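Local structure of amidohydrolase (4DZH) at residues A[96-99]-A[100-104]. The protein is a zinc-binding TIM-barrel amidohydrolase that probably deaminates adenosine or 5'-methylthioadenosine. Numbering follows the deposited sequence.
Sequences LMVW and LQQHI
Ile104 covers one face of the Trp99 indole, its CG1 standing 3.8 Å from the centroid of the five-membered ring in a CH-pi contact. Nearer the six-membered ring, Leu100 meets the indole obliquely, with CG 3.5 Å from Trp99 CE3 and CD2 against CZ3. The indole is carried there because CG of Trp99 lies anti to its backbone nitrogen (chi1 -177°), on the side of the carbonyl carbon. His103 is held at its edge: ND1 donates in the ring plane to Val98 O, 3.2 Å away and almost straight (177°). That carbonyl also accepts from Gln102 N, the two donors coming from opposite faces of its plane. Meanwhile Ile104 N reaches back five residues to Trp99 O at 2.8 Å, the mark of a pi-type turn, whereas Leu100 N and Gln101 N keep the ordinary i to i+4 bonds to Leu96 O and Met97 O. Leu96 and Leu100 run side by side, CD1 to CD1 3.6 Å. All this occupies the first turns of helix 96-111. Trp99 lies close to the metal centre, its side chain about 5 Å from a zinc ion and touching Ser320, while Ile104 packs on Met84 in the loop after strand 69-80.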
ATOM      1  N   LEU A  96     -12.313   2.294 -18.132  1.00 42.16           N
ATOM      2  CA  LEU A  96     -12.600   3.704 -17.836  1.00 44.25           C
ATOM      3  C   LEU A  96     -13.966   4.226 -18.325  1.00 47.68           C
ATOM      4  O   LEU A  96     -14.722   4.816 -17.548  1.00 48.60           O
ATOM      5  CB  LEU A  96     -11.476   4.601 -18.372  1.00 45.20           C
ATOM      6  CG  LEU A  96     -11.609   6.111 -18.156  1.00 46.05           C
ATOM      7  CD1 LEU A  96     -11.439   6.481 -16.694  1.00 42.60           C
ATOM      8  CD2 LEU A  96     -10.592   6.851 -19.016  1.00 48.02           C
ATOM      9  N   MET A  97     -14.288   4.014 -19.599  1.00 49.45           N
ATOM     10  CA  MET A  97     -15.554   4.541 -20.120  1.00 49.10           C
ATOM     11  C   MET A  97     -16.800   3.820 -19.573  1.00 47.17           C
ATOM     12  O   MET A  97     -17.860   4.430 -19.479  1.00 49.47           O
ATOM     13  CB  MET A  97     -15.563   4.637 -21.656  1.00 52.10           C
ATOM     14  CG  MET A  97     -14.566   5.670 -22.225  1.00 52.36           C
ATOM     15  SD  MET A  97     -14.474   7.239 -21.302  1.00 73.79           S
ATOM     16  CE  MET A  97     -15.922   8.131 -21.929  1.00 51.64           C
ATOM     17  N   VAL A  98     -16.678   2.548 -19.191  1.00 42.08           N
ATOM     18  CA  VAL A  98     -17.810   1.851 -18.568  1.00 40.78           C
ATOM     19  C   VAL A  98     -17.981   2.336 -17.127  1.00 40.95           C
ATOM     20  O   VAL A  98     -19.117   2.597 -16.656  1.00 36.14           O
ATOM     21  CB  VAL A  98     -17.638   0.319 -18.545  1.00 40.36           C
ATOM     22  CG1 VAL A  98     -18.903  -0.351 -17.978  1.00 41.79           C
ATOM     23  CG2 VAL A  98     -17.336  -0.205 -19.932  1.00 39.63           C
ATOM     24  N   TRP A  99     -16.840   2.435 -16.438  1.00 38.34           N
ATOM     25  CA  TRP A  99     -16.743   2.995 -15.087  1.00 35.62           C
ATOM     26  C   TRP A  99     -17.460   4.339 -15.034  1.00 37.04           C
ATOM     27  O   TRP A  99     -18.370   4.541 -14.224  1.00 35.89           O
ATOM     28  CB  TRP A  99     -15.255   3.138 -14.697  1.00 35.63           C
ATOM     29  CG  TRP A  99     -14.930   3.636 -13.324  1.00 34.03           C
ATOM     30  CD1 TRP A  99     -15.119   2.984 -12.134  1.00 34.80           C
ATOM     31  CD2 TRP A  99     -14.294   4.880 -12.995  1.00 31.36           C
ATOM     32  NE1 TRP A  99     -14.655   3.754 -11.087  1.00 33.34           N
ATOM     33  CE2 TRP A  99     -14.154   4.925 -11.587  1.00 26.59           C
ATOM     34  CE3 TRP A  99     -13.851   5.966 -13.749  1.00 33.08           C
ATOM     35  CZ2 TRP A  99     -13.602   6.013 -10.926  1.00 29.29           C
ATOM     36  CZ3 TRP A  99     -13.297   7.053 -13.087  1.00 30.66           C
ATOM     37  CH2 TRP A  99     -13.164   7.062 -11.686  1.00 32.12           C
ATOM     38  N   LEU A 100     -17.066   5.241 -15.925  1.00 36.91           N
ATOM     39  CA  LEU A 100     -17.626   6.595 -15.937  1.00 36.97           C
ATOM     40  C   LEU A 100     -19.079   6.628 -16.390  1.00 38.31           C
ATOM     41  O   LEU A 100     -19.972   7.025 -15.631  1.00 36.75           O
ATOM     42  CB  LEU A 100     -16.809   7.483 -16.856  1.00 37.44           C
ATOM     43  CG  LEU A 100     -15.430   7.782 -16.290  1.00 40.27           C
ATOM     44  CD1 LEU A 100     -14.497   8.302 -17.362  1.00 42.84           C
ATOM     45  CD2 LEU A 100     -15.568   8.792 -15.154  1.00 42.11           C
ATOM     46  N   GLN A 101     -19.306   6.207 -17.629  1.00 40.87           N
ATOM     47  CA  GLN A 101     -20.600   6.405 -18.266  1.00 40.84           C
ATOM     48  C   GLN A 101     -21.726   5.602 -17.623  1.00 40.42           C
ATOM     49  O   GLN A 101     -22.877   6.047 -17.588  1.00 41.62           O
ATOM     50  CB  GLN A 101     -20.539   6.065 -19.758  1.00 44.88           C
ATOM     51  CG  GLN A 101     -19.636   6.962 -20.579  1.00 48.73           C
ATOM     52  CD  GLN A 101     -19.766   6.697 -22.065  1.00 55.29           C
ATOM     53  OE1 GLN A 101     -20.447   5.753 -22.484  1.00 57.52           O
ATOM     54  NE2 GLN A 101     -19.119   7.535 -22.878  1.00 57.90           N
ATOM     55  N   GLN A 102     -21.409   4.409 -17.144  1.00 37.56           N
ATOM     56  CA  GLN A 102     -22.457   3.504 -16.714  1.00 39.05           C
ATOM     57  C   GLN A 102     -22.544   3.414 -15.203  1.00 38.66           C
ATOM     58  O   GLN A 102     -23.493   2.837 -14.650  1.00 40.89           O
ATOM     59  CB  GLN A 102     -22.284   2.121 -17.361  1.00 44.36           C
ATOM     60  CG  GLN A 102     -23.098   1.947 -18.667  1.00 50.95           C
ATOM     61  CD  GLN A 102     -22.237   1.902 -19.929  1.00 57.37           C
ATOM     62  OE1 GLN A 102     -21.436   0.978 -20.125  1.00 59.45           O
ATOM     63  NE2 GLN A 102     -22.425   2.890 -20.808  1.00 59.62           N
ATOM     64  N   HIS A 103     -21.583   4.033 -14.520  1.00 34.87           N
ATOM     65  CA  HIS A 103     -21.571   3.968 -13.072  1.00 32.85           C
ATOM     66  C   HIS A 103     -21.337   5.325 -12.397  1.00 32.78           C
ATOM     67  O   HIS A 103     -22.223   5.817 -11.681  1.00 34.11           O
ATOM     68  CB  HIS A 103     -20.558   2.909 -12.574  1.00 33.20           C
ATOM     69  CG  HIS A 103     -20.898   1.507 -12.991  1.00 37.50           C
ATOM     70  ND1 HIS A 103     -20.586   1.005 -14.239  1.00 41.86           N
ATOM     71  CD2 HIS A 103     -21.536   0.507 -12.333  1.00 38.93           C
ATOM     72  CE1 HIS A 103     -21.006  -0.247 -14.329  1.00 43.83           C
ATOM     73  NE2 HIS A 103     -21.582  -0.574 -13.184  1.00 43.53           N
ATOM     74  N   ILE A 104     -20.167   5.932 -12.617  1.00 31.02           N
ATOM     75  CA  ILE A 104     -19.822   7.157 -11.879  1.00 31.18           C
ATOM     76  C   ILE A 104     -20.726   8.355 -12.223  1.00 32.39           C
ATOM     77  O   ILE A 104     -21.367   8.930 -11.332  1.00 31.81           O
ATOM     78  CB  ILE A 104     -18.331   7.559 -12.047  1.00 30.88           C
ATOM     79  CG1 ILE A 104     -17.397   6.472 -11.497  1.00 31.66           C
ATOM     80  CG2 ILE A 104     -18.053   8.890 -11.326  1.00 32.11           C
ATOM     81  CD1 ILE A 104     -17.656   6.136 -10.067  1.00 30.49           C
TER